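Local coordinates for protein OBCA, Oxalate Biosynthetic Component A (Burkholderia glumae, PDB 4NNB) that is a magnesium-binding protein with a domain of the TIM-barrel class, probably an enzyme, at residues 17-22 with 201-206; 226-231 with 247-252. All coordinates share one frame; numbering follows the deposited sequence.

Contact 1. Residues 17-22 with 201-206; sequences PKFLDP and LPITPE
Leu-201 has the largest share of this contact, its two methyl groups dividing their work between Pro-17 and the backbone leading into Phe-19. Apolar packing is the main interaction. CD1 of Leu-201 lies 3.9 Å from CG of Pro-17, and the two side chains cross at about a right angle. CD2 turns to the chain itself, 3.3 Å from the carbonyl O of Pro-17 and 3.6 Å from the amide N of Phe-19. On the Phe-19 side, CB meets the tip of Ile-203, with 3.9 Å between Phe-19 CB and Ile-203 CD1. The Phe-19 ring, with CG anti to the backbone N (chi1 166°), brings CD1 within 3.6 Å of the carbonyl O of Leu-201, an oblique approach.

Polar bonding runs to neighbours instead. No hydrogen bond joins the two segments: Pro-17 O accepts from Arg-228, Phe-19 N donates to Gln-249, and Lys-18 pairs through its backbone with Ala-196 and Ser-198 in the short parallel sheet of strands 18-19 and 197-198. Farther along 201-206, Thr-204 caps helix 205-217 through Ala-207 N. With backbone groups of 17-20 bonded to these neighbours, the 228 Å² buried here implies cohesion by van der Waals packing of side chains on each other and on the backbone.

Contact 2. Residues 226-231 with 247-252; sequences HTRDLS and GSQRNQ. With MG (magnesium ion), chain B; OAA (oxaloacetate ion), chain C.
His-226 and Asn-251 join the two segments beside the magnesium ion. NE2 of His-226 binds the metal at 2.1 Å, with His-224 and Glu-475 as the other protein ligands; oxaloacetate contributes O2 and O3, and a water completes six ligand atoms. At the other ring nitrogen, ND1 donates to OD1 of Asn-251 over 2.8 Å (N-H...O 162°). The acceptor lies near the imidazole plane, and the ring and amide planes are 53° apart. Gripped by the amide oxygen and the magnesium ion, the two nitrogens together set the ring's rotation; the bond at ND1 would make NE2 a somewhat better donor to the metal. Asn-251 is itself held, since its ND2 donates to Arg-281 O.

Farther out, Thr-227 OG1 donates to Gln-252 O at 2.5 Å, in the carbonyl plane on a lone pair. Arg-228, bent at chi2 (-64°), gives NH1 to Gln-249 O at 2.9 Å; its NE and NH2 reach Gly-14 and Pro-17. At the outer end a salt bridge, weak as a hydrogen bond, links Asp-229 OD2 to Arg-250 NH2, while Asp-229 OD1 forms an Asx turn with Ser-231 N.

The antiparallel, non-hydrogen-bonded pair Arg-228 and Asn-251, with the bond Gln-252 N to Thr-227 O (3.2 Å), places the weakly bonded strand 250-251 beside 222-229. Strand 222-229 runs parallel to strands 5-10 and 273-276 in the barrel sheet, and helix 255-268 packs on Thr-227.

Contacts 1 and 2 touch directly, their centres 10 Å apart; two of the polar bonds between them meet the backbone of 17-22, and Lys-18 NZ adds a third, to Gly-247 O. Arg-228 NH2 lies 2.7 Å from Pro-17 O, and Gln-249 OE1 lies 2.8 Å from Phe-19 N, both probable hydrogen bonds, so each segment of contact 2 holds one backbone group of segment 17-22. Ile-203 also touches Gln-249 and Leu-230. Only contact 2 supplies a metal ligand; the side chain of Pro-17 in contact 1 is about 9 Å from magnesium and about 8 Å from oxaloacetate. Contact 1 has no residue in the metal site or the oxaloacetate pocket, and helix 205-217 leads along the chain to strand 222-229.

Contact 1. Residues 17-22 with 201-206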
loop_
_atom_site.group_PDB
_atom_site.type_symbol
_atom_site.label_atom_id
_atom_site.label_comp_id
_atom_site.label_asym_id
_atom_site.label_seq_id
_atom_site.Cartn_x
_atom_site.Cartn_y
_atom_site.Cartn_z
ATOM N N PRO A 17 0.211 -0.351 -5.112
ATOM C CA PRO A 17 -1.196 0.000 -5.362
ATOM C C PRO A 17 -1.361 1.090 -6.439
ATOM O O PRO A 17 -0.407 1.825 -6.732
ATOM C CB PRO A 17 -1.683 0.506 -3.994
ATOM C CG PRO A 17 -0.446 0.966 -3.280
ATOM C CD PRO A 17 0.640 0.002 -3.749
ATOM N N LYS A 18 -2.550 1.189 -7.030
ATOM C CA LYS A 18 -2.799 2.221 -8.034
ATOM C C LYS A 18 -4.001 3.107 -7.670
ATOM O O LYS A 18 -4.921 2.669 -6.985
ATOM C CB LYS A 18 -2.992 1.582 -9.426
ATOM C CG LYS A 18 -1.723 0.931 -10.004
ATOM C CD LYS A 18 -1.950 0.366 -11.412
ATOM C CE LYS A 18 -2.200 1.485 -12.419
ATOM N NZ LYS A 18 -2.515 0.988 -13.803
ATOM N N PHE A 19 -3.973 4.357 -8.122
ATOM C CA PHE A 19 -5.108 5.252 -7.956
ATOM C C PHE A 19 -6.230 4.836 -8.905
ATOM O O PHE A 19 -5.986 4.477 -10.057
ATOM C CB PHE A 19 -4.690 6.704 -8.223
ATOM C CG PHE A 19 -5.850 7.659 -8.400
ATOM C CD1 PHE A 19 -6.565 8.127 -7.299
ATOM C CD2 PHE A 19 -6.220 8.090 -9.670
ATOM C CE1 PHE A 19 -7.633 9.008 -7.465
ATOM C CE2 PHE A 19 -7.289 8.962 -9.847
ATOM C CZ PHE A 19 -7.991 9.430 -8.744
ATOM N N LEU A 20 -7.459 4.852 -8.406
ATOM C CA LEU A 20 -8.626 4.643 -9.257
ATOM C C LEU A 20 -9.495 5.883 -9.188
ATOM O O LEU A 20 -9.854 6.332 -8.096
ATOM C CB LEU A 20 -9.425 3.422 -8.794
ATOM C CG LEU A 20 -10.792 3.281 -9.461
ATOM C CD1 LEU A 20 -10.623 2.999 -10.947
ATOM C CD2 LEU A 20 -11.620 2.199 -8.789
ATOM N N ASP A 21 -9.801 6.469 -10.340
ATOM C CA ASP A 21 -10.730 7.594 -10.379
ATOM C C ASP A 21 -12.150 7.035 -10.245
ATOM O O ASP A 21 -12.630 6.366 -11.154
ATOM C CB ASP A 21 -10.581 8.339 -11.711
ATOM C CG ASP A 21 -11.403 9.611 -11.767
ATOM O OD1 ASP A 21 -11.145 10.427 -12.670
ATOM O OD2 ASP A 21 -12.301 9.808 -10.916
ATOM N N PRO A 22 -12.824 7.295 -9.111
ATOM C CA PRO A 22 -14.166 6.727 -8.922
ATOM C C PRO A 22 -15.243 7.445 -9.729
ATOM O O PRO A 22 -16.395 7.000 -9.721
ATOM C CB PRO A 22 -14.434 6.961 -7.431
ATOM C CG PRO A 22 -13.669 8.194 -7.118
ATOM C CD PRO A 22 -12.413 8.109 -7.953
ATOM N N LEU A 201 -5.393 7.040 -3.181
ATOM C CA LEU A 201 -3.940 6.933 -3.336
ATOM C C LEU A 201 -3.342 8.195 -3.957
ATOM O O LEU A 201 -3.715 8.581 -5.068
ATOM C CB LEU A 201 -3.571 5.738 -4.217
ATOM C CG LEU A 201 -2.068 5.427 -4.182
ATOM C CD1 LEU A 201 -1.727 4.671 -2.902
ATOM C CD2 LEU A 201 -1.637 4.640 -5.431
ATOM N N PRO A 202 -2.394 8.833 -3.252
ATOM C CA PRO A 202 -1.761 10.054 -3.774
ATOM C C PRO A 202 -0.572 9.750 -4.674
ATOM O O PRO A 202 0.402 9.105 -4.254
ATOM C CB PRO A 202 -1.289 10.778 -2.512
ATOM C CG PRO A 202 -1.004 9.646 -1.518
ATOM C CD PRO A 202 -1.908 8.477 -1.902
ATOM N N ILE A 203 -0.650 10.225 -5.913
ATOM C CA ILE A 203 0.408 9.940 -6.873
ATOM C C ILE A 203 1.028 11.196 -7.487
ATOM O O ILE A 203 1.902 11.106 -8.347
ATOM C CB ILE A 203 -0.094 9.000 -7.966
ATOM C CG1 ILE A 203 -1.246 9.634 -8.756
ATOM C CG2 ILE A 203 -0.534 7.679 -7.352
ATOM C CD1 ILE A 203 -1.745 8.741 -9.887
ATOM N N THR A 204 0.588 12.361 -7.027
ATOM C CA THR A 204 1.118 13.626 -7.531
ATOM C C THR A 204 1.769 14.385 -6.389
ATOM O O THR A 204 1.467 14.124 -5.218
ATOM C CB THR A 204 0.009 14.499 -8.149
ATOM O OG1 THR A 204 -0.899 14.905 -7.122
ATOM C CG2 THR A 204 -0.742 13.739 -9.222
ATOM N N PRO A 205 2.673 15.325 -6.717
ATOM C CA PRO A 205 3.324 16.098 -5.653
ATOM C C PRO A 205 2.330 16.764 -4.706
ATOM O O PRO A 205 2.552 16.762 -3.485
ATOM C CB PRO A 205 4.109 17.155 -6.430
ATOM C CG PRO A 205 4.471 16.459 -7.724
ATOM C CD PRO A 205 3.270 15.587 -8.045
ATOM N N GLU A 206 1.245 17.310 -5.254
ATOM C CA GLU A 206 0.246 18.011 -4.440
ATOM C C GLU A 206 -0.460 17.061 -3.487
ATOM O O GLU A 206 -0.588 17.337 -2.295
ATOM C CB GLU A 206 -0.800 18.685 -5.332
ATOM C CG GLU A 206 -1.315 20.007 -4.783
ATOM C CD GLU A 206 -0.382 21.161 -5.092
ATOM O OE1 GLU A 206 0.441 21.032 -6.027
ATOM O OE2 GLU A 206 -0.469 22.195 -4.402
#

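Contact 2. Residues 226-231 with 247-252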
loop_
_atom_site.group_PDB
_atom_site.type_symbol
_atom_site.label_atom_id
_atom_site.label_comp_id
_atom_site.label_asym_id
_atom_site.label_seq_id
_atom_site.Cartn_x
_atom_site.Cartn_y
_atom_site.Cartn_z
ATOM N N HIS A 226 7.252 7.231 -1.791
ATOM C CA HIS A 226 7.604 6.863 -3.160
ATOM C C HIS A 226 7.026 7.916 -4.102
ATOM O O HIS A 226 6.084 8.639 -3.751
ATOM C CB HIS A 226 6.958 5.538 -3.579
ATOM C CG HIS A 226 7.533 4.315 -2.932
ATOM N ND1 HIS A 226 8.065 3.277 -3.664
ATOM C CD2 HIS A 226 7.592 3.934 -1.631
ATOM C CE1 HIS A 226 8.447 2.312 -2.842
ATOM N NE2 HIS A 226 8.172 2.687 -1.604
ATOM N N THR A 227 7.567 7.970 -5.313
ATOM C CA THR A 227 6.950 8.695 -6.412
ATOM C C THR A 227 6.572 7.707 -7.512
ATOM O O THR A 227 7.021 6.557 -7.507
ATOM C CB THR A 227 7.884 9.781 -6.974
ATOM O OG1 THR A 227 9.190 9.221 -7.194
ATOM C CG2 THR A 227 7.989 10.951 -5.992
ATOM N N ARG A 228 5.737 8.161 -8.445
ATOM C CA ARG A 228 5.260 7.331 -9.547
ATOM C C ARG A 228 5.409 8.085 -10.860
ATOM O O ARG A 228 5.243 9.299 -10.907
ATOM C CB ARG A 228 3.774 6.982 -9.376
ATOM C CG ARG A 228 3.405 6.254 -8.080
ATOM C CD ARG A 228 4.044 4.884 -7.969
ATOM N NE ARG A 228 3.497 4.174 -6.815
ATOM C CZ ARG A 228 2.370 3.464 -6.850
ATOM N NH1 ARG A 228 1.691 3.340 -7.991
ATOM N NH2 ARG A 228 1.933 2.862 -5.753
ATOM N N ASP A 229 5.688 7.349 -11.932
ATOM C CA ASP A 229 5.826 7.940 -13.262
ATOM C C ASP A 229 4.443 8.030 -13.927
ATOM O O ASP A 229 3.802 7.009 -14.174
ATOM C CB ASP A 229 6.810 7.074 -14.070
ATOM C CG ASP A 229 6.820 7.388 -15.563
ATOM O OD1 ASP A 229 6.468 8.511 -15.960
ATOM O OD2 ASP A 229 7.215 6.490 -16.336
ATOM N N LEU A 230 3.977 9.250 -14.192
ATOM C CA LEU A 230 2.651 9.456 -14.786
ATOM C C LEU A 230 2.726 9.977 -16.225
ATOM O O LEU A 230 1.731 10.470 -16.757
ATOM C CB LEU A 230 1.812 10.435 -13.950
ATOM C CG LEU A 230 1.628 10.178 -12.451
ATOM C CD1 LEU A 230 0.566 11.104 -11.863
ATOM C CD2 LEU A 230 1.276 8.727 -12.200
ATOM N N SER A 231 3.894 9.870 -16.852
ATOM C CA SER A 231 4.104 10.440 -18.184
ATOM C C SER A 231 3.337 9.682 -19.272
ATOM O O SER A 231 3.140 10.195 -20.376
ATOM C CB SER A 231 5.598 10.450 -18.520
ATOM O OG SER A 231 6.115 9.129 -18.513
ATOM N N GLY A 247 -2.984 4.368 -17.590
ATOM C CA GLY A 247 -1.627 4.721 -17.194
ATOM C C GLY A 247 -1.030 3.689 -16.246
ATOM O O GLY A 247 -1.740 3.128 -15.409
ATOM N N SER A 248 0.273 3.435 -16.364
ATOM C CA SER A 248 0.927 2.415 -15.543
ATOM C C SER A 248 1.036 2.807 -14.060
ATOM O O SER A 248 1.039 1.939 -13.190
ATOM C CB SER A 248 2.334 2.129 -16.072
ATOM O OG SER A 248 3.199 3.241 -15.834
ATOM N N GLN A 249 1.131 4.103 -13.786
ATOM C CA GLN A 249 1.445 4.609 -12.440
ATOM C C GLN A 249 2.664 3.895 -11.860
ATOM O O GLN A 249 2.737 3.637 -10.655
ATOM C CB GLN A 249 0.243 4.461 -11.500
ATOM C CG GLN A 249 -1.066 4.997 -12.087
ATOM C CD GLN A 249 -2.179 4.995 -11.073
ATOM O OE1 GLN A 249 -1.927 5.014 -9.860
ATOM N NE2 GLN A 249 -3.423 4.972 -11.551
ATOM N N ARG A 250 3.615 3.585 -12.740
ATOM C CA ARG A 250 4.743 2.730 -12.409
ATOM C C ARG A 250 5.619 3.352 -11.321
ATOM O O ARG A 250 5.886 4.556 -11.324
ATOM C CB ARG A 250 5.571 2.458 -13.674
ATOM C CG ARG A 250 6.715 1.486 -13.481
ATOM C CD ARG A 250 7.522 1.271 -14.774
ATOM N NE ARG A 250 7.852 2.546 -15.399
ATOM C CZ ARG A 250 8.932 3.270 -15.115
ATOM N NH1 ARG A 250 9.817 2.839 -14.218
ATOM N NH2 ARG A 250 9.134 4.426 -15.730
ATOM N N ASN A 251 6.058 2.518 -10.388
ATOM C CA ASN A 251 6.951 2.972 -9.337
ATOM C C ASN A 251 8.227 3.486 -9.961
ATOM O O ASN A 251 8.820 2.808 -10.797
ATOM C CB ASN A 251 7.293 1.831 -8.395
ATOM C CG ASN A 251 8.156 2.289 -7.242
ATOM O OD1 ASN A 251 7.735 3.127 -6.434
ATOM N ND2 ASN A 251 9.361 1.738 -7.143
ATOM N N GLN A 252 8.638 4.683 -9.555
ATOM C CA GLN A 252 9.789 5.350 -10.153
ATOM C C GLN A 252 10.220 6.554 -9.318
ATOM O O GLN A 252 9.392 7.397 -8.935
ATOM C CB GLN A 252 9.444 5.803 -11.578
ATOM C CG GLN A 252 10.584 6.506 -12.279
ATOM C CD GLN A 252 11.775 5.582 -12.463
ATOM O OE1 GLN A 252 11.647 4.487 -13.017
ATOM N NE2 GLN A 252 12.937 6.009 -11.973
HETATM MG MG MG B . 8.744 1.594 0.092
HETATM O O1 OAA C . 13.030 0.733 -0.102
HETATM O O2 OAA C . 10.938 1.610 -0.148
HETATM O O4 OAA C . 8.380 -2.524 -2.102
HETATM O O5 OAA C . 10.502 -2.368 -2.975
HETATM O O3 OAA C . 8.897 0.077 -1.063
HETATM C C1 OAA C . 11.744 0.595 -0.303
HETATM C C2 OAA C . 11.222 -0.764 -0.714
HETATM C C3 OAA C . 9.832 -0.792 -1.309
HETATM C C4 OAA C . 9.554 -1.948 -2.185
HETATM O O HOH W 1 9.591 5.813 -6.003
HETATM O O HOH W 2 0.804 6.618 -15.205
HETATM O O HOH W 3 9.016 0.017 1.689
#